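Local structure of rhamnose ABC transporter, rhamnose-binding protein (Actinomyces odontolyticus ATCC 17982, 5BQ3) at residues A156-T161 with Q204-L209; I139-M144 with T246-P251; D147-S152 with K185-V190. The protein probably binds a sugar such as rhamnose outside the cytoplasmic membrane and hands it to an ABC transporter for uptake. All blocks are in the same frame, centred on the assembly; numbering follows the deposited sequence.

Contact 1 of 3, residues A156-T161 with Q204-L209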
ATOM      1  N   ALA A 156      -0.753 -10.069  20.753  1.00 30.82           N
ATOM      2  CA  ALA A 156      -1.421  -8.785  20.980  1.00 30.20           C
ATOM      3  C   ALA A 156      -1.360  -7.919  19.720  1.00 33.38           C
ATOM      4  O   ALA A 156      -0.358  -7.946  19.011  1.00 32.93           O
ATOM      5  CB  ALA A 156      -0.778  -8.057  22.148  1.00 31.20           C
ATOM      6  N   ILE A 157      -2.430  -7.158  19.436  1.00 29.75           N
ATOM      7  CA  ILE A 157      -2.486  -6.288  18.259  1.00 28.72           C
ATOM      8  C   ILE A 157      -2.353  -4.817  18.691  1.00 32.92           C
ATOM      9  O   ILE A 157      -3.110  -4.353  19.543  1.00 32.85           O
ATOM     10  CB  ILE A 157      -3.768  -6.542  17.402  1.00 31.40           C
ATOM     11  CG1 ILE A 157      -3.826  -8.013  16.899  1.00 31.80           C
ATOM     12  CG2 ILE A 157      -3.860  -5.553  16.218  1.00 30.76           C
ATOM     13  CD1 ILE A 157      -5.198  -8.506  16.453  1.00 38.28           C
ATOM     14  N   LEU A 158      -1.370  -4.103  18.106  1.00 29.73           N
ATOM     15  CA  LEU A 158      -1.126  -2.678  18.319  1.00 29.82           C
ATOM     16  C   LEU A 158      -1.443  -1.969  17.003  1.00 35.51           C
ATOM     17  O   LEU A 158      -0.591  -1.871  16.114  1.00 35.45           O
ATOM     18  CB  LEU A 158       0.316  -2.403  18.803  1.00 29.98           C
ATOM     19  CG  LEU A 158       0.568  -1.012  19.419  1.00 34.32           C
ATOM     20  CD1 LEU A 158       1.409  -1.111  20.653  1.00 34.95           C
ATOM     21  CD2 LEU A 158       1.228  -0.077  18.429  1.00 36.26           C
ATOM     22  N   SER A 159      -2.700  -1.524  16.869  1.00 32.76           N
ATOM     23  CA  SER A 159      -3.222  -0.874  15.669  1.00 32.55           C
ATOM     24  C   SER A 159      -3.025   0.656  15.694  1.00 37.93           C
ATOM     25  O   SER A 159      -2.410   1.190  16.623  1.00 37.83           O
ATOM     26  CB  SER A 159      -4.701  -1.211  15.521  1.00 36.51           C
ATOM     27  OG  SER A 159      -5.173  -0.875  14.229  1.00 45.56           O
ATOM     28  N   ALA A 160      -3.541   1.355  14.659  1.00 35.33           N
ATOM     29  CA  ALA A 160      -3.497   2.813  14.518  1.00 35.83           C
ATOM     30  C   ALA A 160      -4.624   3.430  15.372  1.00 41.19           C
ATOM     31  O   ALA A 160      -4.656   3.172  16.574  1.00 41.39           O
ATOM     32  CB  ALA A 160      -3.641   3.188  13.052  1.00 36.21           C
ATOM     33  N   THR A 161      -5.544   4.225  14.784  1.00 38.14           N
ATOM     34  CA  THR A 161      -6.692   4.770  15.520  1.00 38.72           C
ATOM     35  C   THR A 161      -7.754   3.676  15.634  1.00 42.95           C
ATOM     36  O   THR A 161      -7.749   2.728  14.844  1.00 41.10           O
ATOM     37  CB  THR A 161      -7.271   6.033  14.858  1.00 44.44           C
ATOM     38  OG1 THR A 161      -7.469   5.804  13.464  1.00 44.51           O
ATOM     39  CG2 THR A 161      -6.421   7.263  15.080  1.00 42.90           C
ATOM     40  N   GLN A 204       3.868   4.100  24.406  1.00 38.47           N
ATOM     41  CA  GLN A 204       3.185   4.001  25.697  1.00 38.89           C
ATOM     42  C   GLN A 204       2.257   2.792  25.724  1.00 42.08           C
ATOM     43  O   GLN A 204       2.167   2.120  26.755  1.00 42.16           O
ATOM     44  CB  GLN A 204       2.398   5.287  25.996  1.00 41.14           C
ATOM     45  CG  GLN A 204       3.271   6.437  26.495  1.00 53.33           C
ATOM     46  CD  GLN A 204       2.624   7.801  26.398  1.00 65.92           C
ATOM     47  OE1 GLN A 204       1.458   7.961  26.011  1.00 56.88           O
ATOM     48  NE2 GLN A 204       3.384   8.827  26.749  1.00 59.98           N
ATOM     49  N   GLU A 205       1.585   2.505  24.588  1.00 38.02           N
ATOM     50  CA  GLU A 205       0.680   1.362  24.434  1.00 36.98           C
ATOM     51  C   GLU A 205       1.457   0.050  24.461  1.00 41.38           C
ATOM     52  O   GLU A 205       0.977  -0.915  25.049  1.00 41.69           O
ATOM     53  CB  GLU A 205      -0.158   1.466  23.150  1.00 37.17           C
ATOM     54  CG  GLU A 205      -1.278   2.498  23.210  1.00 46.71           C
ATOM     55  CD  GLU A 205      -2.305   2.361  24.321  1.00 68.69           C
ATOM     56  OE1 GLU A 205      -2.797   1.233  24.555  1.00 66.06           O
ATOM     57  OE2 GLU A 205      -2.634   3.392  24.946  1.00 67.47           O
ATOM     58  N   ALA A 206       2.662   0.025  23.857  1.00 38.34           N
ATOM     59  CA  ALA A 206       3.554  -1.140  23.829  1.00 38.42           C
ATOM     60  C   ALA A 206       4.137  -1.415  25.217  1.00 43.97           C
ATOM     61  O   ALA A 206       4.318  -2.577  25.582  1.00 43.40           O
ATOM     62  CB  ALA A 206       4.675  -0.919  22.826  1.00 39.16           C
ATOM     63  N   GLN A 207       4.420  -0.340  25.986  1.00 42.24           N
ATOM     64  CA  GLN A 207       4.956  -0.396  27.349  1.00 43.44           C
ATOM     65  C   GLN A 207       3.916  -1.010  28.299  1.00 47.92           C
ATOM     66  O   GLN A 207       4.254  -1.906  29.074  1.00 48.38           O
ATOM     67  CB  GLN A 207       5.368   1.014  27.811  1.00 46.04           C
ATOM     68  CG  GLN A 207       6.217   1.037  29.084  1.00 62.23           C
ATOM     69  CD  GLN A 207       6.659   2.423  29.502  1.00 84.74           C
ATOM     70  OE1 GLN A 207       6.314   3.445  28.892  1.00 79.73           O
ATOM     71  NE2 GLN A 207       7.441   2.485  30.569  1.00 80.99           N
ATOM     72  N   GLY A 208       2.668  -0.542  28.197  1.00 44.11           N
ATOM     73  CA  GLY A 208       1.541  -1.023  28.991  1.00 44.02           C
ATOM     74  C   GLY A 208       1.080  -2.417  28.606  1.00 46.91           C
ATOM     75  O   GLY A 208       0.527  -3.138  29.441  1.00 47.50           O
ATOM     76  N   LEU A 209       1.312  -2.800  27.334  1.00 41.41           N
ATOM     77  CA  LEU A 209       0.974  -4.103  26.757  1.00 40.10           C
ATOM     78  C   LEU A 209       1.753  -5.226  27.453  1.00 42.97           C
ATOM     79  O   LEU A 209       1.168  -6.259  27.777  1.00 42.42           O
ATOM     80  CB  LEU A 209       1.290  -4.082  25.248  1.00 39.31           C
ATOM     81  CG  LEU A 209       0.550  -5.045  24.321  1.00 43.41           C
ATOM     82  CD1 LEU A 209      -0.954  -4.857  24.399  1.00 43.68           C
ATOM     83  CD2 LEU A 209       0.994  -4.835  22.889  1.00 44.94           C
TER

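Contact 2 of 3, residues I139-M144 with T246-P251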
ATOM      1  N   ILE A 139      -3.592 -12.443   5.883  1.00 35.44           N
ATOM      2  CA  ILE A 139      -3.039 -13.793   5.720  1.00 35.70           C
ATOM      3  C   ILE A 139      -1.516 -13.733   5.901  1.00 37.48           C
ATOM      4  O   ILE A 139      -0.974 -14.521   6.679  1.00 38.28           O
ATOM      5  CB  ILE A 139      -3.479 -14.418   4.359  1.00 39.80           C
ATOM      6  CG1 ILE A 139      -4.945 -14.896   4.444  1.00 41.18           C
ATOM      7  CG2 ILE A 139      -2.557 -15.571   3.923  1.00 41.84           C
ATOM      8  CD1 ILE A 139      -5.677 -15.066   3.105  1.00 51.72           C
ATOM      9  N   THR A 140      -0.847 -12.771   5.226  1.00 31.57           N
ATOM     10  CA  THR A 140       0.604 -12.550   5.282  1.00 30.79           C
ATOM     11  C   THR A 140       1.045 -12.353   6.731  1.00 33.77           C
ATOM     12  O   THR A 140       1.980 -13.024   7.167  1.00 35.58           O
ATOM     13  CB  THR A 140       1.000 -11.359   4.389  1.00 37.68           C
ATOM     14  OG1 THR A 140       0.535 -11.608   3.063  1.00 38.94           O
ATOM     15  CG2 THR A 140       2.510 -11.102   4.367  1.00 35.38           C
HETATM   16  N   MSE A 141       0.340 -11.482   7.481  1.00 26.92           N
HETATM   17  CA  MSE A 141       0.615 -11.185   8.884  1.00 25.33           C
HETATM   18  C   MSE A 141       0.424 -12.413   9.779  1.00 34.28           C
HETATM   19  O   MSE A 141       1.324 -12.712  10.565  1.00 35.46           O
HETATM   20  CB  MSE A 141      -0.240 -10.022   9.362  1.00 25.34           C
HETATM   21  CG  MSE A 141       0.195  -8.714   8.721  1.00 29.42           C
HETATM   22 SE   MSE A 141      -0.414  -7.172   9.661  0.75 33.30          SE
HETATM   23  CE  MSE A 141      -2.354  -7.281   9.213  1.00 29.97           C
ATOM     24  N   LEU A 142      -0.690 -13.163   9.617  1.00 32.26           N
ATOM     25  CA  LEU A 142      -0.942 -14.395  10.374  1.00 33.03           C
ATOM     26  C   LEU A 142       0.115 -15.461  10.077  1.00 37.26           C
ATOM     27  O   LEU A 142       0.490 -16.197  10.984  1.00 38.43           O
ATOM     28  CB  LEU A 142      -2.330 -14.960  10.068  1.00 33.78           C
ATOM     29  CG  LEU A 142      -3.520 -14.254  10.695  1.00 38.11           C
ATOM     30  CD1 LEU A 142      -4.784 -14.628   9.969  1.00 38.92           C
ATOM     31  CD2 LEU A 142      -3.642 -14.571  12.175  1.00 40.22           C
ATOM     32  N   ASP A 143       0.597 -15.536   8.815  1.00 32.40           N
ATOM     33  CA  ASP A 143       1.637 -16.478   8.381  1.00 32.18           C
ATOM     34  C   ASP A 143       2.966 -16.187   9.076  1.00 32.53           C
ATOM     35  O   ASP A 143       3.632 -17.123   9.499  1.00 33.98           O
ATOM     36  CB  ASP A 143       1.825 -16.430   6.854  1.00 34.26           C
ATOM     37  CG  ASP A 143       0.956 -17.380   6.047  1.00 46.78           C
ATOM     38  OD1 ASP A 143      -0.026 -17.911   6.608  1.00 47.97           O
ATOM     39  OD2 ASP A 143       1.250 -17.581   4.849  1.00 53.84           O
HETATM   40  N   MSE A 144       3.343 -14.894   9.190  1.00 24.65           N
HETATM   41  CA  MSE A 144       4.572 -14.430   9.847  1.00 22.37           C
HETATM   42  C   MSE A 144       4.492 -14.658  11.357  1.00 32.04           C
HETATM   43  O   MSE A 144       5.484 -15.074  11.955  1.00 33.22           O
HETATM   44  CB  MSE A 144       4.836 -12.944   9.545  1.00 21.08           C
HETATM   45  CG  MSE A 144       5.113 -12.667   8.061  1.00 24.27           C
HETATM   46 SE   MSE A 144       5.652 -10.842   7.654  0.75 25.92          SE
HETATM   47  CE  MSE A 144       4.091  -9.875   8.261  1.00 21.67           C
ATOM     48  N   THR A 246       6.068  -8.233  14.544  1.00 30.32           N
ATOM     49  CA  THR A 246       5.790  -8.268  13.116  1.00 29.89           C
ATOM     50  C   THR A 246       4.603  -7.333  12.823  1.00 33.11           C
ATOM     51  O   THR A 246       4.019  -6.747  13.741  1.00 32.37           O
ATOM     52  CB  THR A 246       5.587  -9.725  12.643  1.00 38.11           C
ATOM     53  OG1 THR A 246       5.514  -9.744  11.221  1.00 38.67           O
ATOM     54  CG2 THR A 246       4.363 -10.389  13.245  1.00 35.66           C
ATOM     55  N   GLY A 247       4.296  -7.178  11.545  1.00 29.64           N
ATOM     56  CA  GLY A 247       3.213  -6.329  11.077  1.00 28.52           C
ATOM     57  C   GLY A 247       3.572  -5.670   9.770  1.00 31.67           C
ATOM     58  O   GLY A 247       4.180  -6.304   8.902  1.00 31.09           O
ATOM     59  N   LEU A 248       3.212  -4.388   9.634  1.00 28.13           N
ATOM     60  CA  LEU A 248       3.484  -3.604   8.432  1.00 27.86           C
ATOM     61  C   LEU A 248       4.399  -2.437   8.770  1.00 32.61           C
ATOM     62  O   LEU A 248       4.031  -1.601   9.587  1.00 32.78           O
ATOM     63  CB  LEU A 248       2.174  -3.118   7.780  1.00 27.18           C
ATOM     64  CG  LEU A 248       1.107  -4.183   7.501  1.00 31.39           C
ATOM     65  CD1 LEU A 248      -0.230  -3.549   7.312  1.00 31.33           C
ATOM     66  CD2 LEU A 248       1.453  -5.029   6.288  1.00 33.69           C
ATOM     67  N   GLY A 249       5.585  -2.410   8.160  1.00 30.20           N
ATOM     68  CA  GLY A 249       6.585  -1.372   8.404  1.00 30.66           C
ATOM     69  C   GLY A 249       7.358  -0.869   7.199  1.00 34.73           C
ATOM     70  O   GLY A 249       7.189  -1.376   6.088  1.00 33.60           O
ATOM     71  N   LEU A 250       8.232   0.134   7.435  1.00 32.62           N
ATOM     72  CA  LEU A 250       9.079   0.769   6.423  1.00 33.66           C
ATOM     73  C   LEU A 250      10.530   0.274   6.517  1.00 39.63           C
ATOM     74  O   LEU A 250      11.110   0.346   7.599  1.00 40.52           O
ATOM     75  CB  LEU A 250       9.037   2.304   6.555  1.00 34.15           C
ATOM     76  CG  LEU A 250       7.710   3.001   6.226  1.00 38.11           C
ATOM     77  CD1 LEU A 250       7.757   4.459   6.631  1.00 38.78           C
ATOM     78  CD2 LEU A 250       7.353   2.874   4.743  1.00 39.78           C
ATOM     79  N   PRO A 251      11.145  -0.189   5.397  1.00 36.78           N
ATOM     80  CA  PRO A 251      12.525  -0.712   5.466  1.00 38.09           C
ATOM     81  C   PRO A 251      13.558   0.213   6.125  1.00 43.68           C
ATOM     82  O   PRO A 251      14.385  -0.284   6.887  1.00 44.39           O
ATOM     83  CB  PRO A 251      12.881  -0.949   3.997  1.00 40.34           C
ATOM     84  CG  PRO A 251      11.589  -1.234   3.345  1.00 43.31           C
ATOM     85  CD  PRO A 251      10.579  -0.366   4.044  1.00 37.80           C
TER

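Contact 3 of 3, residues D147-S152 with K185-V190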
ATOM      1  N   ASP A 147       4.533 -18.567  12.079  1.00 44.06           N
ATOM      2  CA  ASP A 147       5.889 -19.031  11.784  1.00 45.68           C
ATOM      3  C   ASP A 147       6.873 -18.654  12.911  1.00 49.46           C
ATOM      4  O   ASP A 147       7.698 -19.485  13.294  1.00 50.77           O
ATOM      5  CB  ASP A 147       6.361 -18.451  10.435  1.00 47.85           C
ATOM      6  CG  ASP A 147       7.776 -18.802  10.018  1.00 65.02           C
ATOM      7  OD1 ASP A 147       8.093 -20.015   9.940  1.00 67.86           O
ATOM      8  OD2 ASP A 147       8.555 -17.867   9.723  1.00 72.77           O
ATOM      9  N   GLN A 148       6.770 -17.417  13.445  1.00 43.84           N
ATOM     10  CA  GLN A 148       7.657 -16.906  14.485  1.00 43.11           C
ATOM     11  C   GLN A 148       7.328 -17.466  15.878  1.00 47.26           C
ATOM     12  O   GLN A 148       8.262 -17.834  16.594  1.00 47.98           O
ATOM     13  CB  GLN A 148       7.645 -15.373  14.503  1.00 42.81           C
ATOM     14  CG  GLN A 148       8.536 -14.757  13.420  1.00 45.62           C
ATOM     15  CD  GLN A 148       8.328 -13.273  13.237  1.00 53.07           C
ATOM     16  OE1 GLN A 148       7.916 -12.814  12.170  1.00 45.00           O
ATOM     17  NE2 GLN A 148       8.643 -12.484  14.259  1.00 47.23           N
ATOM     18  N   ILE A 149       6.029 -17.531  16.266  1.00 43.01           N
ATOM     19  CA  ILE A 149       5.607 -18.039  17.585  1.00 43.16           C
ATOM     20  C   ILE A 149       5.771 -19.569  17.680  1.00 49.00           C
ATOM     21  O   ILE A 149       5.944 -20.096  18.779  1.00 50.08           O
ATOM     22  CB  ILE A 149       4.175 -17.604  18.017  1.00 45.41           C
ATOM     23  CG1 ILE A 149       3.080 -18.060  17.016  1.00 45.92           C
ATOM     24  CG2 ILE A 149       4.122 -16.102  18.290  1.00 45.30           C
ATOM     25  CD1 ILE A 149       1.627 -17.777  17.425  1.00 52.99           C
ATOM     26  N   GLY A 150       5.720 -20.250  16.542  1.00 45.82           N
ATOM     27  CA  GLY A 150       5.867 -21.696  16.472  1.00 47.24           C
ATOM     28  C   GLY A 150       4.559 -22.455  16.407  1.00 51.27           C
ATOM     29  O   GLY A 150       4.483 -23.576  16.910  1.00 52.80           O
ATOM     30  N   GLY A 151       3.543 -21.852  15.787  1.00 46.10           N
ATOM     31  CA  GLY A 151       2.229 -22.458  15.596  1.00 46.17           C
ATOM     32  C   GLY A 151       1.152 -22.068  16.588  1.00 49.13           C
ATOM     33  O   GLY A 151      -0.036 -22.117  16.253  1.00 49.35           O
ATOM     34  N   SER A 152       1.551 -21.709  17.822  1.00 44.37           N
ATOM     35  CA  SER A 152       0.659 -21.323  18.920  1.00 42.99           C
ATOM     36  C   SER A 152       1.347 -20.353  19.887  1.00 44.53           C
ATOM     37  O   SER A 152       2.577 -20.332  19.972  1.00 44.50           O
ATOM     38  CB  SER A 152       0.182 -22.561  19.678  1.00 47.87           C
ATOM     39  OG  SER A 152       1.265 -23.257  20.274  1.00 57.20           O
ATOM     40  N   LYS A 185      -5.509 -21.509  14.283  1.00 43.54           N
ATOM     41  CA  LYS A 185      -6.306 -21.799  15.484  1.00 44.17           C
ATOM     42  C   LYS A 185      -5.468 -21.708  16.775  1.00 48.32           C
ATOM     43  O   LYS A 185      -6.018 -21.426  17.843  1.00 48.07           O
ATOM     44  CB  LYS A 185      -6.980 -23.175  15.379  1.00 48.63           C
ATOM     45  CG  LYS A 185      -8.345 -23.126  14.702  1.00 61.77           C
ATOM     46  CD  LYS A 185      -9.102 -24.440  14.871  1.00 73.70           C
ATOM     47  CE  LYS A 185     -10.514 -24.379  14.336  1.00 83.59           C
ATOM     48  NZ  LYS A 185     -10.560 -24.552  12.862  1.00 92.28           N
ATOM     49  N   GLY A 186      -4.159 -21.923  16.649  1.00 44.92           N
ATOM     50  CA  GLY A 186      -3.206 -21.847  17.751  1.00 44.58           C
ATOM     51  C   GLY A 186      -2.920 -20.432  18.215  1.00 47.15           C
ATOM     52  O   GLY A 186      -2.536 -20.229  19.370  1.00 46.70           O
ATOM     53  N   ILE A 187      -3.101 -19.440  17.315  1.00 42.47           N
ATOM     54  CA  ILE A 187      -2.887 -18.016  17.598  1.00 40.74           C
ATOM     55  C   ILE A 187      -4.026 -17.517  18.496  1.00 43.99           C
ATOM     56  O   ILE A 187      -5.194 -17.560  18.100  1.00 43.99           O
ATOM     57  CB  ILE A 187      -2.752 -17.167  16.290  1.00 42.94           C
ATOM     58  CG1 ILE A 187      -1.567 -17.648  15.418  1.00 43.57           C
ATOM     59  CG2 ILE A 187      -2.635 -15.662  16.608  1.00 42.45           C
ATOM     60  CD1 ILE A 187      -1.659 -17.305  13.939  1.00 50.14           C
ATOM     61  N   GLU A 188      -3.679 -17.054  19.704  1.00 39.47           N
ATOM     62  CA  GLU A 188      -4.650 -16.532  20.660  1.00 38.54           C
ATOM     63  C   GLU A 188      -4.451 -15.027  20.840  1.00 38.98           C
ATOM     64  O   GLU A 188      -3.443 -14.605  21.410  1.00 37.87           O
ATOM     65  CB  GLU A 188      -4.538 -17.272  22.008  1.00 40.99           C
ATOM     66  CG  GLU A 188      -5.638 -16.915  23.001  1.00 52.61           C
ATOM     67  CD  GLU A 188      -5.303 -17.036  24.478  1.00 73.86           C
ATOM     68  OE1 GLU A 188      -4.178 -17.471  24.815  1.00 71.39           O
ATOM     69  OE2 GLU A 188      -6.176 -16.686  25.304  1.00 67.36           O
ATOM     70  N   ILE A 189      -5.410 -14.219  20.344  1.00 34.15           N
ATOM     71  CA  ILE A 189      -5.373 -12.762  20.507  1.00 32.60           C
ATOM     72  C   ILE A 189      -5.785 -12.475  21.954  1.00 36.01           C
ATOM     73  O   ILE A 189      -6.849 -12.921  22.392  1.00 36.95           O
ATOM     74  CB  ILE A 189      -6.223 -11.991  19.453  1.00 35.08           C
ATOM     75  CG1 ILE A 189      -5.848 -12.376  17.991  1.00 34.98           C
ATOM     76  CG2 ILE A 189      -6.177 -10.465  19.675  1.00 34.48           C
ATOM     77  CD1 ILE A 189      -4.354 -12.153  17.525  1.00 41.30           C
ATOM     78  N   VAL A 190      -4.903 -11.809  22.710  1.00 31.16           N
ATOM     79  CA  VAL A 190      -5.122 -11.522  24.132  1.00 31.06           C
ATOM     80  C   VAL A 190      -5.322 -10.010  24.387  1.00 34.94           C
ATOM     81  O   VAL A 190      -5.758  -9.639  25.475  1.00 35.99           O
ATOM     82  CB  VAL A 190      -3.994 -12.108  25.033  1.00 34.42           C
ATOM     83  CG1 VAL A 190      -3.918 -13.626  24.911  1.00 34.67           C
ATOM     84  CG2 VAL A 190      -2.640 -11.471  24.737  1.00 33.32           C
TER
HETATM   85  O   HOH W   1      -2.234 -24.022  15.170  1.00 45.55           O

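Contact 1 of 3, residues A156-T161 with Q204-L209
Leu158 of strand 156-159 and Leu209 of helix 204-209 lead the packing here, which joins sheet and helix in an alpha/beta layer of the periplasmic binding protein fold. Helix 199-212 belongs to a beta-alpha-beta crossover: it carries the chain from strand 187-194 to strand 218-221, and strand 153-159, which lies between those two in the parallel sheet, passes beneath it. The short axes run nearly antiparallel, at 166°, and approach to 9.8 Å.

The contact between the two segments is apolar. Leu158 has CG anti to the backbone N (chi1 -164°), and its CD1 rests against the helix backbone, 3.6 Å from Ala206 N. The same methyl meets Ala206 CB at 3.9 Å and the CB of Glu205, so one branch of the leucine touches two consecutive helix residues. One turn further on, Leu209 reaches back to the sheet and its CD2 comes within 4.4 Å of Leu158 CD1, a looser methyl-to-methyl touch.

Polar groups are handled outside this interface. Glu205 points its CB at the strand, but its chain bends at chi2 and the carboxylate leads away, OE2 forming a weak, long ion pair with Lys201. Backbone bonds to strands 187-194 and 218-221 hold strand 153-159 from both flanks, and Leu158 O accepts a bond from Ser221 OG. At Ala156, CB sits in the fork of Leu209, 3.8 Å from CD2 and 3.9 Å from CD1.

Contact 2 of 3, residues I139-M144 with T246-P251
Met144 and Met141, both selenomethionines one helical turn apart, reach across from helix 139-144 to Thr246, Gly247 and Leu248, where a helix of the alpha/beta periplasmic binding protein fold lies against strand 244-247 of its parallel sheet. The methyl of Met144 makes the nearest approach: CE lies 3.3 Å from Thr246 OG1 and 3.6 Å from Gly247 O. Its chain is extended to SE and then bends at chi3 (-61°), which turns CE toward the strand, beside both oxygens. Met141 instead offers its selenium, with SE 4.0 Å from Gly247 CA and equally far from Leu248 CG, and the side chains of Met141 and Leu248 cross at about a right angle. Gly247 has a positive phi (145°), part of a backbone conformation that glycine tolerates.

In the next shell, Thr246 OG1 is hydrogen-bonded to Glu265 O, so its contact with the Met144 methyl is packing beside an oxygen that already has a polar partner. Backbone bonds tie Thr246 to Ile219 and Ser221 on the neighbouring strand and Gly247 to Ala267. Helix 165-180 adds Met174 against Met141 and Trp170 against Leu248. Met144 CB also borders the threonine hydroxyl, 3.7 Å from Thr246 OG1.

Contact 3 of 3, residues D147-S152 with K185-V190
Ile149 lays its terminal methyl on the side chain of Ile187, CD1 to CG1 at 3.8 Å, with the two chains crossing at about a right angle. In Ile149, CG1 falls between the backbone N and the carbonyl carbon (chi1 59°), and the branch then runs extended to CD1, which carries the contact. Ile187 is also packed by Ser146 of the same helix.

Helix 134-149 stops at this point. Gly150 leaves the helical conformation with positive phi, and the chain turns through Gly151 and Ser152 into strand 153-159, the parallel neighbour of strand 187-194 in the sheet of this alpha/beta domain. Glu188 takes up the pairing, with backbone bonds to Gly153 and Val155.

Ahead of that pairing the backbones meet by weaker links. Gly186 CA makes a CA-H...O contact with Gly151 O at 3.5 Å, and Ser152 CA makes another with Gly186 O at 3.4 Å. Ser152 CB lies beside the same carbonyl. At these partly exposed glycines a water bridges the two turns: it donates to Gly151 O at 3.1 Å and accepts a weak bond from Gly186 N at 3.2 Å.

Overall arrangement
The three contacts illustrate how one parallel sheet is clothed by helices. Contact 1 sets helix 199-212 on the sheet, while contacts 2 and 3 share helix 134-149, met along its length by contact 2 and at its end by contact 3. Their centres are 14 Å apart, and Leu142 CD2 packs on Ile187 CD1 at 3.8 Å. Contact 1 touches contact 3 through Ile157 CD1 and Ile189 CD1, 3.9 Å apart on adjacent strands. Contacts 1 and 2, with centres 16 Å apart, do not touch. Contact 3, farthest from the chain centre, is at the surface; contacts 1 and 2 are buried. In relatives, sugar binds in the cleft between the two domains.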